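Hypothetical protein (Nostoc punctiforme, PDB 2O62) is of unknown function, but combines two calycin-like beta domains, the second related to a biogenesis factor required for ATP synthase. Local coordinates at residues E81-I84 with F89-F92; N118-I123 with Q211-P216; G70-E75 with R156-P161; L37-L42 with N102-L107; G145-Q150 with G238-S243. All coordinates share one frame; numbering follows the deposited sequence. Where two conformers were deposited one is given.

Interaction 1: residues E81-I84 with F89-F92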
# COMPACT_ATOMS: atom_id res chain seq x y z
N GLU A 81 -5.02 -6.45 -2.06
CA GLU A 81 -6.32 -6.87 -2.53
C GLU A 81 -6.87 -5.83 -3.52
O GLU A 81 -6.62 -4.66 -3.38
CB GLU A 81 -7.31 -7.02 -1.38
CG GLU A 81 -8.53 -7.86 -1.81
CD GLU A 81 -9.52 -8.22 -0.69
OE1 GLU A 81 -9.44 -7.67 0.43
OE2 GLU A 81 -10.39 -9.09 -0.98
N GLY A 82 -7.58 -6.29 -4.54
CA GLY A 82 -8.22 -5.38 -5.49
C GLY A 82 -8.81 -6.10 -6.65
O GLY A 82 -8.96 -7.33 -6.64
N LEU A 83 -9.17 -5.34 -7.67
CA LEU A 83 -9.77 -5.98 -8.83
C LEU A 83 -8.71 -6.60 -9.73
O LEU A 83 -7.57 -6.09 -9.83
CB LEU A 83 -10.63 -5.00 -9.60
CG LEU A 83 -11.81 -4.40 -8.81
CD1 LEU A 83 -12.50 -3.37 -9.69
CD2 LEU A 83 -12.80 -5.46 -8.31
N ILE A 84 -9.12 -7.69 -10.35
CA ILE A 84 -8.35 -8.40 -11.36
C ILE A 84 -8.37 -7.68 -12.73
O ILE A 84 -7.34 -7.62 -13.40
CB ILE A 84 -8.86 -9.83 -11.52
CG1 ILE A 84 -8.71 -10.58 -10.21
CG2 ILE A 84 -8.11 -10.52 -12.61
CD1 ILE A 84 -9.12 -12.02 -10.36
N PHE A 89 -17.09 0.09 -15.98
CA PHE A 89 -17.74 0.22 -14.66
C PHE A 89 -16.89 -0.16 -13.48
O PHE A 89 -17.31 0.02 -12.33
CB PHE A 89 -18.98 -0.64 -14.68
CG PHE A 89 -20.03 -0.09 -15.55
CD1 PHE A 89 -20.90 0.88 -15.07
CD2 PHE A 89 -20.15 -0.52 -16.86
CE1 PHE A 89 -21.85 1.39 -15.89
CE2 PHE A 89 -21.11 0.00 -17.69
CZ PHE A 89 -21.99 0.95 -17.21
N SER A 90 -15.70 -0.67 -13.74
CA SER A 90 -14.81 -1.13 -12.69
C SER A 90 -13.82 -0.05 -12.43
O SER A 90 -12.85 0.04 -13.18
CB SER A 90 -14.04 -2.37 -13.10
OG SER A 90 -14.89 -3.51 -13.17
N GLU A 91 -14.03 0.74 -11.37
CA GLU A 91 -13.11 1.81 -11.00
C GLU A 91 -11.75 1.30 -10.54
O GLU A 91 -11.61 0.20 -10.05
CB GLU A 91 -13.70 2.66 -9.86
CG GLU A 91 -14.93 3.47 -10.26
CD GLU A 91 -15.74 4.03 -9.08
OE1 GLU A 91 -15.60 3.55 -7.93
OE2 GLU A 91 -16.55 4.93 -9.36
N PHE A 92 -10.75 2.15 -10.66
CA PHE A 92 -9.42 1.85 -10.14
C PHE A 92 -9.44 2.02 -8.60
O PHE A 92 -10.28 2.70 -8.02
CB PHE A 92 -8.39 2.77 -10.76
CG PHE A 92 -6.95 2.40 -10.47
CD1 PHE A 92 -6.50 1.10 -10.72
CD2 PHE A 92 -6.07 3.35 -10.04
CE1 PHE A 92 -5.20 0.78 -10.50
CE2 PHE A 92 -4.76 3.06 -9.82
CZ PHE A 92 -4.33 1.76 -10.04
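Leu83 meets the loop at Ser90 and Glu91 through a single methyl group. Leu83 CD1 lies 3.7 Å from Glu91 O, and the same carbon sits 3.9 Å from Ser90 CB. Both are van der Waals approaches, and no hydrogen bond joins the two segments. The methyl gets there because CG stands anti to the carbonyl carbon of Leu83 (chi1 -60°) and the chain beyond it is extended, which carries CD1 outward over the facing backbone. Only 82 Å² is buried in all, so this is a small patch on the surface and not a core. Apart from Glu81, which ends strand 79-81, both segments lie in the connection between antiparallel neighbours 79-81 and 93-100, and the contact pinches that connection across its base, with the CA atoms of Leu83 and Phe92 7.9 Å apart. Its outer side is looser. Ser90 CB faces Leu83, whereas its OG is hydrogen-bonded to a bound glycerol, probably from the crystallisation liquor, which also takes the backbone N of Phe89. The carboxylate of Glu91 likewise leads off from Leu83, leaving the carbonyl of that residue as the part that is touched. On the inner side the loop is anchored more firmly: Leu83 O is hydrogen-bonded to Tyr253 OH, and the buried Phe92 ring turns from Leu83 to meet Phe111, their planes inclined at about 50°, and to pack on Leu233 and Leu235.

Interaction 2: residues N118-I123 with Q211-P216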
# COMPACT_ATOMS: atom_id res chain seq x y z
N ASN A 118 -10.63 9.62 -5.25
CA ASN A 118 -11.84 10.07 -4.55
C ASN A 118 -11.69 10.01 -3.01
O ASN A 118 -12.29 10.77 -2.30
CB ASN A 118 -13.03 9.20 -4.95
CG ASN A 118 -14.35 9.65 -4.32
OD1 ASN A 118 -14.89 8.95 -3.46
ND2 ASN A 118 -14.84 10.82 -4.71
N GLY A 119 -10.92 9.05 -2.52
CA GLY A 119 -10.76 8.90 -1.11
C GLY A 119 -9.76 7.80 -0.80
O GLY A 119 -9.39 6.98 -1.67
N LEU A 120 -9.33 7.81 0.44
CA LEU A 120 -8.52 6.73 1.00
C LEU A 120 -9.02 6.24 2.34
O LEU A 120 -9.63 6.99 3.11
CB LEU A 120 -7.10 7.18 1.21
CG LEU A 120 -6.36 8.02 0.16
CD1 LEU A 120 -5.36 8.87 0.87
CD2 LEU A 120 -5.62 7.19 -0.80
N THR A 121 -8.70 4.99 2.62
CA THR A 121 -8.97 4.39 3.91
C THR A 121 -7.61 3.94 4.47
O THR A 121 -6.83 3.29 3.80
CB THR A 121 -9.97 3.22 3.80
OG1 THR A 121 -11.17 3.66 3.14
CG2 THR A 121 -10.33 2.68 5.21
N LEU A 122 -7.32 4.35 5.69
CA LEU A 122 -6.11 3.98 6.38
C LEU A 122 -6.50 3.17 7.57
O LEU A 122 -7.25 3.63 8.40
CB LEU A 122 -5.34 5.22 6.80
CG LEU A 122 -3.90 4.99 7.23
CD1 LEU A 122 -3.05 4.62 6.02
CD2 LEU A 122 -3.43 6.31 7.85
N ILE A 123 -6.05 1.91 7.59
CA ILE A 123 -6.39 1.01 8.64
C ILE A 123 -5.10 0.74 9.43
O ILE A 123 -4.18 0.06 8.94
CB ILE A 123 -6.98 -0.28 8.08
CG1 ILE A 123 -8.21 0.04 7.19
CG2 ILE A 123 -7.33 -1.23 9.20
CD1 ILE A 123 -8.72 -1.17 6.34
N GLN A 211 0.31 11.99 -7.84
CA GLN A 211 0.34 12.82 -6.63
C GLN A 211 0.78 11.92 -5.52
O GLN A 211 0.36 10.78 -5.46
CB GLN A 211 -1.01 13.46 -6.29
CG GLN A 211 -2.17 12.52 -5.88
CD GLN A 211 -3.22 13.26 -5.00
OE1 GLN A 211 -3.74 14.29 -5.43
NE2 GLN A 211 -3.47 12.78 -3.74
N VAL A 212 1.60 12.43 -4.61
CA VAL A 212 1.94 11.62 -3.41
C VAL A 212 1.35 12.32 -2.23
O VAL A 212 1.52 13.51 -2.09
CB VAL A 212 3.45 11.50 -3.22
CG1 VAL A 212 3.75 10.60 -2.04
CG2 VAL A 212 4.11 10.99 -4.46
N LEU A 213 0.60 11.60 -1.41
CA LEU A 213 -0.02 12.19 -0.25
C LEU A 213 0.62 11.64 1.00
O LEU A 213 0.77 10.41 1.16
CB LEU A 213 -1.51 11.91 -0.27
CG LEU A 213 -2.31 12.32 0.95
CD1 LEU A 213 -2.39 13.83 1.08
CD2 LEU A 213 -3.71 11.74 0.91
N LEU A 214 1.03 12.54 1.89
CA LEU A 214 1.70 12.15 3.11
C LEU A 214 0.65 12.03 4.21
O LEU A 214 -0.19 12.92 4.36
CB LEU A 214 2.71 13.21 3.50
CG LEU A 214 3.67 13.61 2.36
CD1 LEU A 214 4.57 14.72 2.85
CD2 LEU A 214 4.43 12.43 1.86
N LEU A 215 0.68 10.93 4.95
CA LEU A 215 -0.38 10.60 5.88
C LEU A 215 0.11 10.29 7.28
O LEU A 215 1.34 10.23 7.55
CB LEU A 215 -1.13 9.38 5.33
CG LEU A 215 -1.95 9.59 4.04
CD1 LEU A 215 -2.25 8.25 3.36
CD2 LEU A 215 -3.21 10.40 4.33
N PRO A 216 -0.85 10.10 8.21
CA PRO A 216 -0.47 9.59 9.51
C PRO A 216 0.26 8.21 9.51
O PRO A 216 0.21 7.42 8.53
CB PRO A 216 -1.81 9.45 10.23
CG PRO A 216 -2.72 10.41 9.55
CD PRO A 216 -2.31 10.38 8.13
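Leu120 and Leu213 run past one another in opposite directions, each lying alongside the other with one methyl leading. Their leading methyls, Leu120 CD1 and Leu213 CD2, come within 3.3 Å, tighter than the usual carbon-carbon contact. The two leucines arrive with different first torsions: in Leu120, CG is anti to the carbonyl carbon (chi1 -43°), whereas in Leu213 it is anti to the backbone N (chi1 173°). The same Leu120 CD1 is also approached by Leu215 CD1 at 4.0 Å, this time at a slant, so that one methyl touches two leucines of the other segment. The two segments belong to two antiparallel sheets, consistent with the calycin clan of both families: strand 117-127 is part of the N-terminal sheet, strand 210-214 and the loop after it of the closed C-terminal barrel, and the contact joins these two parts by apolar packing, with no hydrogen bond between the segments. Further along, Leu122 meets the residue where the second segment has left its strand. Its CD2 lies 4.2 Å from Pro216 CD on the proline ring and 3.9 Å from Pro216 O, so the methyl touches both ring and carbonyl. Small residues lie nearby on strand 219-224, with Ala221 against Leu120 and Ala219 against Leu122, while Phe23 touches both Leu122 and Pro216. Just before the leucines, Asn118 and Gly119 together face Leu110 in a classic beta bulge of strand 117-127.

Interaction 3: residues G70-E75 with R156-P161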
# COMPACT_ATOMS: atom_id res chain seq x y z
N GLY A 70 -8.31 -11.71 -6.42
CA GLY A 70 -7.65 -10.43 -6.44
C GLY A 70 -6.64 -10.20 -5.34
O GLY A 70 -6.14 -9.07 -5.18
N LEU A 71 -6.27 -11.28 -4.65
CA LEU A 71 -5.36 -11.23 -3.51
C LEU A 71 -4.05 -11.91 -3.79
O LEU A 71 -4.02 -13.03 -4.30
CB LEU A 71 -5.95 -12.01 -2.33
CG LEU A 71 -6.66 -11.43 -1.11
CD1 LEU A 71 -7.07 -12.65 -0.27
CD2 LEU A 71 -5.75 -10.53 -0.30
N LEU A 72 -2.96 -11.24 -3.43
CA LEU A 72 -1.64 -11.87 -3.41
C LEU A 72 -0.91 -11.52 -2.12
O LEU A 72 -0.99 -10.38 -1.66
CB LEU A 72 -0.76 -11.47 -4.62
CG LEU A 72 -0.85 -12.28 -5.90
CD1 LEU A 72 0.07 -11.68 -6.93
CD2 LEU A 72 -0.48 -13.72 -5.69
N PHE A 73 -0.19 -12.51 -1.56
CA PHE A 73 0.56 -12.37 -0.29
C PHE A 73 2.05 -12.58 -0.43
O PHE A 73 2.52 -13.42 -1.21
CB PHE A 73 0.10 -13.42 0.75
CG PHE A 73 -1.30 -13.27 1.21
CD1 PHE A 73 -2.33 -13.80 0.47
CD2 PHE A 73 -1.59 -12.58 2.37
CE1 PHE A 73 -3.65 -13.60 0.89
CE2 PHE A 73 -2.90 -12.39 2.81
CZ PHE A 73 -3.92 -12.93 2.06
N PHE A 74 2.78 -11.83 0.39
CA PHE A 74 4.19 -12.07 0.67
C PHE A 74 4.38 -12.93 1.89
O PHE A 74 3.43 -13.20 2.67
CB PHE A 74 4.91 -10.73 0.82
CG PHE A 74 4.86 -9.89 -0.43
CD1 PHE A 74 5.76 -10.09 -1.47
CD2 PHE A 74 3.88 -8.94 -0.59
CE1 PHE A 74 5.68 -9.31 -2.63
CE2 PHE A 74 3.81 -8.15 -1.74
CZ PHE A 74 4.68 -8.38 -2.76
N GLU A 75 5.60 -13.45 2.05
CA GLU A 75 5.82 -14.49 3.07
C GLU A 75 5.66 -14.01 4.47
O GLU A 75 5.37 -14.80 5.34
CB GLU A 75 7.20 -15.13 2.92
CG GLU A 75 7.30 -15.94 1.68
CD GLU A 75 8.17 -17.16 1.82
OE1 GLU A 75 8.81 -17.32 2.89
OE2 GLU A 75 8.18 -17.97 0.86
N ARG A 156 0.56 -13.27 -10.45
CA ARG A 156 -0.70 -13.97 -10.30
C ARG A 156 -0.72 -15.38 -10.73
O ARG A 156 -1.49 -16.16 -10.19
CB ARG A 156 -1.76 -13.28 -11.10
CG ARG A 156 -2.07 -11.94 -10.63
CD ARG A 156 -3.12 -11.40 -11.51
NE ARG A 156 -4.20 -12.35 -11.65
CZ ARG A 156 -5.08 -12.33 -12.65
NH1 ARG A 156 -5.02 -11.39 -13.59
NH2 ARG A 156 -6.02 -13.26 -12.71
N ASP A 157 0.09 -15.72 -11.73
CA ASP A 157 0.25 -17.09 -12.18
C ASP A 157 1.17 -17.84 -11.25
O ASP A 157 1.45 -19.01 -11.46
CB ASP A 157 0.76 -17.14 -13.63
CG ASP A 157 1.94 -16.21 -13.90
OD1 ASP A 157 2.77 -16.04 -12.99
OD2 ASP A 157 2.04 -15.67 -15.03
N LEU A 158 1.67 -17.17 -10.22
CA LEU A 158 2.49 -17.79 -9.20
C LEU A 158 3.78 -18.43 -9.77
O LEU A 158 4.41 -19.26 -9.10
CB LEU A 158 1.65 -18.79 -8.37
CG LEU A 158 0.46 -18.15 -7.63
CD1 LEU A 158 -0.30 -19.22 -6.85
CD2 LEU A 158 0.92 -17.04 -6.70
N ARG A 159 4.15 -17.99 -10.99
CA ARG A 159 5.50 -18.18 -11.58
C ARG A 159 6.49 -17.61 -10.58
O ARG A 159 6.10 -16.82 -9.72
CB ARG A 159 5.65 -17.39 -12.89
CG ARG A 159 6.24 -16.00 -12.67
CD ARG A 159 6.38 -15.19 -13.93
NE ARG A 159 5.12 -14.58 -14.34
CZ ARG A 159 4.99 -13.59 -15.22
NH1 ARG A 159 6.06 -13.06 -15.81
NH2 ARG A 159 3.77 -13.11 -15.48
N PRO A 160 7.77 -17.98 -10.70
CA PRO A 160 8.70 -17.67 -9.62
C PRO A 160 8.91 -16.17 -9.41
O PRO A 160 8.89 -15.41 -10.37
CB PRO A 160 10.01 -18.35 -10.04
CG PRO A 160 9.65 -19.26 -11.17
CD PRO A 160 8.43 -18.69 -11.82
N PRO A 161 9.08 -15.74 -8.16
CA PRO A 161 9.28 -14.32 -7.91
C PRO A 161 10.55 -13.77 -8.52
O PRO A 161 11.51 -14.51 -8.68
CB PRO A 161 9.36 -14.24 -6.37
CG PRO A 161 8.72 -15.48 -5.91
CD PRO A 161 9.01 -16.51 -6.91
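Leu72 spreads its two methyls over the Arg156-Leu158 bend, one for each end of it. CD2 of Leu72 meets CD2 of Leu158 at 3.7 Å, the two leucines sliding past each other in opposite directions. Leu72 CD1 instead rests on backbone, 3.9 Å from Arg156 N, with the first carbons of the arginine chain nearby: Arg156 CG is 4.3 Å from that methyl. The arginine contributes its aliphatic root, while its polar end is directed elsewhere, NH1 being hydrogen-bonded to Trp259 O.

The next shell is the bend itself, an Asx turn in which Asp157 OD1 accepts from Arg159 N (3.1 Å), approached on the anti side and well out of the carboxylate plane. The same oxygen takes a second, straighter bond from Arg159 NE, also 3.1 Å long with an N-H...O angle of 168°. That bond uses the syn lone pair of OD1 and lies within the guanidinium plane, making a salt bridge that ties the turn's first residue to its third. Between them Leu158 has positive phi (60°), and its chain, with CG anti to the carbonyl carbon (chi1 -61°), brings CD2 to Leu72.

Farther out, Arg159 makes a cation-pi contact with Tyr155, and Gln5 of helix 5-10 touches both leucines. Leu72 lies on an outermost strand of the N-terminal sheet, backbone-bonded to Ser80, and packs on Ile154, Trp259 and Leu262 of the C-terminal barrel, while the bend is the connection between barrel strands 145-155 and 162-172.

Interaction 4: residues L37-L42 with N102-L107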
# COMPACT_ATOMS: atom_id res chain seq x y z
N LEU A 37 -10.50 -6.90 14.72
CA LEU A 37 -10.56 -7.86 13.62
C LEU A 37 -9.87 -9.09 14.12
O LEU A 37 -8.66 -9.11 14.34
CB LEU A 37 -9.88 -7.32 12.37
CG LEU A 37 -10.09 -8.07 11.04
CD1 LEU A 37 -9.74 -7.12 9.92
CD2 LEU A 37 -9.26 -9.23 10.91
N CYS A 38 -10.66 -10.12 14.29
CA CYS A 38 -10.11 -11.41 14.71
C CYS A 38 -10.03 -12.34 13.51
O CYS A 38 -10.99 -12.56 12.81
CB CYS A 38 -10.90 -12.07 15.83
SG CYS A 38 -10.24 -13.70 16.33
N LEU A 39 -8.83 -12.84 13.27
CA LEU A 39 -8.60 -13.86 12.26
C LEU A 39 -8.13 -15.08 13.02
O LEU A 39 -7.06 -15.11 13.64
CB LEU A 39 -7.52 -13.48 11.25
CG LEU A 39 -7.82 -12.42 10.20
CD1 LEU A 39 -6.54 -12.07 9.42
CD2 LEU A 39 -8.90 -12.93 9.23
N GLU A 40 -8.94 -16.12 12.96
CA GLU A 40 -8.62 -17.33 13.65
C GLU A 40 -8.67 -18.52 12.69
O GLU A 40 -9.51 -18.59 11.82
CB GLU A 40 -9.59 -17.53 14.79
CG GLU A 40 -11.02 -17.82 14.40
CD GLU A 40 -11.99 -17.67 15.58
OE1 GLU A 40 -11.69 -18.24 16.66
OE2 GLU A 40 -13.04 -16.98 15.41
N GLY A 41 -7.75 -19.47 12.88
CA GLY A 41 -7.73 -20.67 12.08
C GLY A 41 -8.55 -21.75 12.74
O GLY A 41 -8.54 -21.87 13.98
N LEU A 42 -9.25 -22.52 11.92
CA LEU A 42 -10.02 -23.67 12.39
C LEU A 42 -9.64 -24.88 11.57
O LEU A 42 -9.10 -24.76 10.46
CB LEU A 42 -11.53 -23.41 12.20
CG LEU A 42 -12.11 -22.10 12.76
CD1 LEU A 42 -13.62 -22.00 12.45
CD2 LEU A 42 -11.89 -22.03 14.22
N ASN A 102 4.19 -6.25 15.51
CA ASN A 102 2.86 -6.16 16.15
C ASN A 102 1.85 -5.27 15.42
O ASN A 102 0.82 -4.94 15.98
CB ASN A 102 2.96 -5.66 17.62
CG ASN A 102 3.24 -4.14 17.74
OD1 ASN A 102 4.19 -3.62 17.10
ND2 ASN A 102 2.43 -3.43 18.58
N ARG A 103 2.19 -4.81 14.22
CA ARG A 103 1.44 -3.81 13.49
C ARG A 103 1.05 -4.29 12.12
O ARG A 103 1.80 -5.04 11.47
CB ARG A 103 2.28 -2.53 13.29
CG ARG A 103 2.47 -1.69 14.55
CD ARG A 103 1.24 -0.94 15.05
NE ARG A 103 0.44 -0.48 13.92
CZ ARG A 103 0.65 0.64 13.25
NH1 ARG A 103 1.53 1.52 13.68
NH2 ARG A 103 -0.09 0.89 12.17
N ARG A 104 -0.10 -3.82 11.66
CA ARG A 104 -0.41 -3.77 10.23
C ARG A 104 -0.74 -2.34 9.89
O ARG A 104 -1.27 -1.58 10.73
CB ARG A 104 -1.53 -4.70 9.80
CG ARG A 104 -1.41 -6.09 10.32
CD ARG A 104 -2.23 -7.07 9.51
NE ARG A 104 -3.65 -6.83 9.63
CZ ARG A 104 -4.61 -7.57 9.08
NH1 ARG A 104 -4.30 -8.63 8.36
NH2 ARG A 104 -5.88 -7.25 9.25
N LEU A 105 -0.41 -1.95 8.67
CA LEU A 105 -0.84 -0.68 8.12
C LEU A 105 -1.39 -1.00 6.77
O LEU A 105 -0.65 -1.49 5.89
CB LEU A 105 0.30 0.33 7.92
CG LEU A 105 -0.33 1.51 7.13
CD1 LEU A 105 -0.88 2.56 8.12
CD2 LEU A 105 0.43 2.12 6.08
N ARG A 106 -2.69 -0.73 6.60
CA ARG A 106 -3.38 -1.14 5.39
C ARG A 106 -3.99 0.11 4.77
O ARG A 106 -4.66 0.87 5.46
CB ARG A 106 -4.43 -2.17 5.65
CG ARG A 106 -3.91 -3.27 6.44
CD ARG A 106 -4.82 -4.48 6.51
NE ARG A 106 -5.91 -4.37 7.46
CZ ARG A 106 -7.20 -4.54 7.18
NH1 ARG A 106 -7.62 -4.75 5.94
NH2 ARG A 106 -8.10 -4.55 8.15
N LEU A 107 -3.67 0.34 3.51
CA LEU A 107 -4.10 1.54 2.83
C LEU A 107 -4.95 1.18 1.62
O LEU A 107 -4.49 0.50 0.72
CB LEU A 107 -2.89 2.42 2.44
CG LEU A 107 -3.16 3.89 2.03
CD1 LEU A 107 -2.02 4.78 2.42
CD2 LEU A 107 -3.34 4.00 0.55
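The hollow of the curved N-terminal antiparallel sheet is spanned here, by leucines of strand 29-42 reaching arginines of strand 103-111. The strand segments are not neighbours: their axes stay 12.5 Å apart and their directions differ by 112°, and the gap is bridged by side chains, chiefly the long arginines. Leu37 CD1 is the meeting point, 3.5 Å from Arg106 NH2 and 3.9 Å from Arg104 NH2. It comes to the Arg104 guanidinium at the edge, close to the plane, with the two side chains at about a right angle. Leu39 CD1 stands farther off, 4.2 Å from Arg104 NH1.

Both arginines bend at chi3 (-66° in Arg104, -80° in Arg106), and this folds one against the other: Arg106 CD lies 3.9 Å above one face of the Arg104 guanidinium, toward its rim. Buried as they are, their charges are matched by acids: Glu125 takes Arg104 NE with one oxygen and Arg106 NH2 with the other, and Glu95 pairs with Arg106 NH1. Neutral Asn12 adds a hydrogen bond, OD1 accepting from Arg104 NH1. This network probably keeps both groups ionised and fixes their rotation, with the leucine methyls packed beside the bonded nitrogens. Arg104 also makes a cation-pi contact with Trp16, two residues after Gly14. A Gly-X-Trp strand whose tryptophan meets an arginine from a late strand recalls the signature of lipocalins and their calycin relatives.

Interaction 5: residues G145-Q150 with G238-S243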
# COMPACT_ATOMS: atom_id res chain seq x y z
N GLY A 145 17.05 12.35 1.52
CA GLY A 145 18.29 11.62 1.66
C GLY A 145 18.30 10.54 0.62
O GLY A 145 17.67 10.68 -0.42
N GLU A 146 18.99 9.45 0.95
CA GLU A 146 19.08 8.28 0.11
C GLU A 146 18.70 7.01 0.83
O GLU A 146 18.98 6.85 1.99
CB GLU A 146 20.50 8.13 -0.38
CG GLU A 146 20.85 9.20 -1.38
CD GLU A 146 22.25 9.06 -1.95
OE1 GLU A 146 22.79 7.91 -2.00
OE2 GLU A 146 22.81 10.11 -2.33
N TRP A 147 18.07 6.12 0.09
CA TRP A 147 17.50 4.88 0.56
C TRP A 147 17.97 3.79 -0.38
O TRP A 147 18.04 4.01 -1.60
CB TRP A 147 15.96 4.94 0.52
CG TRP A 147 15.41 6.06 1.34
CD1 TRP A 147 15.33 7.42 1.00
CD2 TRP A 147 14.94 5.95 2.69
NE1 TRP A 147 14.81 8.13 2.08
CE2 TRP A 147 14.56 7.25 3.11
CE3 TRP A 147 14.81 4.88 3.58
CZ2 TRP A 147 14.07 7.50 4.40
CZ3 TRP A 147 14.31 5.13 4.84
CH2 TRP A 147 13.93 6.42 5.23
N ARG A 148 18.31 2.63 0.17
CA ARG A 148 18.78 1.51 -0.64
C ARG A 148 18.11 0.25 -0.12
O ARG A 148 18.01 0.06 1.08
CB ARG A 148 20.31 1.31 -0.49
CG ARG A 148 21.23 2.38 -1.04
CD ARG A 148 21.40 2.35 -2.58
NE ARG A 148 22.55 3.17 -3.01
CZ ARG A 148 22.59 4.51 -2.94
NH1 ARG A 148 21.54 5.21 -2.48
NH2 ARG A 148 23.68 5.16 -3.35
N GLY A 149 17.74 -0.64 -1.02
CA GLY A 149 17.20 -1.90 -0.62
C GLY A 149 16.96 -2.85 -1.76
O GLY A 149 17.67 -2.83 -2.76
N GLN A 150 15.97 -3.71 -1.55
CA GLN A 150 15.64 -4.81 -2.45
C GLN A 150 14.10 -4.84 -2.61
O GLN A 150 13.39 -4.37 -1.75
CB GLN A 150 16.10 -6.17 -1.90
CG GLN A 150 17.61 -6.30 -1.83
CD GLN A 150 18.24 -5.60 -0.62
OE1 GLN A 150 17.71 -5.67 0.50
NE2 GLN A 150 19.39 -4.94 -0.84
N GLY A 238 3.30 3.44 0.77
CA GLY A 238 4.57 3.36 1.49
C GLY A 238 4.30 3.45 2.96
O GLY A 238 3.27 3.98 3.40
N TRP A 239 5.26 2.96 3.74
CA TRP A 239 5.18 3.05 5.18
C TRP A 239 6.57 3.22 5.74
O TRP A 239 7.38 2.32 5.58
CB TRP A 239 4.61 1.75 5.72
CG TRP A 239 4.25 1.75 7.16
CD1 TRP A 239 3.99 2.84 7.96
CD2 TRP A 239 4.07 0.60 7.97
NE1 TRP A 239 3.62 2.43 9.20
CE2 TRP A 239 3.66 1.06 9.24
CE3 TRP A 239 4.14 -0.78 7.74
CZ2 TRP A 239 3.37 0.19 10.29
CZ3 TRP A 239 3.84 -1.64 8.76
CH2 TRP A 239 3.46 -1.15 10.04
N LEU A 240 6.82 4.37 6.38
CA LEU A 240 8.08 4.65 7.07
C LEU A 240 7.96 3.99 8.45
O LEU A 240 7.45 4.58 9.44
CB LEU A 240 8.30 6.16 7.20
CG LEU A 240 9.63 6.60 7.80
CD1 LEU A 240 10.78 6.23 6.85
CD2 LEU A 240 9.63 8.08 8.10
N ILE A 241 8.43 2.76 8.52
CA ILE A 241 8.26 1.91 9.70
C ILE A 241 9.11 2.37 10.88
O ILE A 241 8.67 2.30 12.03
CB ILE A 241 8.58 0.44 9.37
CG1 ILE A 241 7.66 -0.07 8.27
CG2 ILE A 241 8.41 -0.42 10.59
CD1 ILE A 241 8.09 -1.37 7.64
N GLN A 242 10.34 2.79 10.58
CA GLN A 242 11.25 3.44 11.53
C GLN A 242 11.90 4.59 10.79
O GLN A 242 11.83 4.66 9.57
CB GLN A 242 12.36 2.45 11.98
CG GLN A 242 11.86 1.13 12.57
CD GLN A 242 11.07 1.29 13.89
OE1 GLN A 242 11.13 2.35 14.54
NE2 GLN A 242 10.33 0.24 14.28
N SER A 243 12.60 5.49 11.49
CA SER A 243 13.24 6.63 10.79
C SER A 243 14.16 6.19 9.64
O SER A 243 14.36 6.95 8.70
CB SER A 243 14.00 7.55 11.75
OG SER A 243 15.13 6.87 12.27
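Strand 145-150 and the segment 238-243, a strand as far as Gln242, have no backbone hydrogen bond between them, their nearest CA atoms, those of Trp147 and Ser243, being 11.2 Å apart. The indole of Trp147 crosses that gap. Its far corner, CH2, lies 3.5 Å from Leu240 CD1 and 3.5 Å from Ser243 O, neither partner squarely over the face nor at the edge. The Leu240 side chain lies at about a right angle to the tryptophan; with CG anti to its backbone N (chi1 -175°), its end comes nearer than its root. Both strands belong to the closed C-terminal barrel, and the residues Gly145-Glu146-Trp147 open its first strand with a Gly-X-Trp sequence; Trp147 also touches Arg269 of the last strand, a pairing reminiscent of the lipocalin signature. The indole nitrogen NE1 is held by Leu143 O, which fixes how the ring is turned. Opposite Leu245, Ile241 and Gln242 form a classic beta bulge between the two residues that the indole reaches. Glu146 and Arg148, flanking Trp147, pair with each other: Arg148 NH1 and NH2 both grip the single oxygen Glu146 OE1, at 3.0 and 3.2 Å, from one face of the carboxylate.

The contacts differ in burial. Interactions 2, 4 and 5 are buried, interaction 3 is partly so, and interaction 1 is a surface patch. Interactions 2 and 3 join the N-terminal sheet to the C-terminal barrel, at places about 25 Å apart between centres; both are apolar, though interaction 3 backs onto a polar turn. Interactions 4 and 5 instead work within one domain each, spanning its interior with long side chains, charged in the first and aromatic in the second. Strands 103-111 and 117-127 are sheet neighbours, so interactions 2 and 4 touch, through Leu122 on Leu105 for example. Interactions 1 and 3 meet where Ile84 packs on Arg156, and Trp239 packs on Leu105 between interactions 4 and 5.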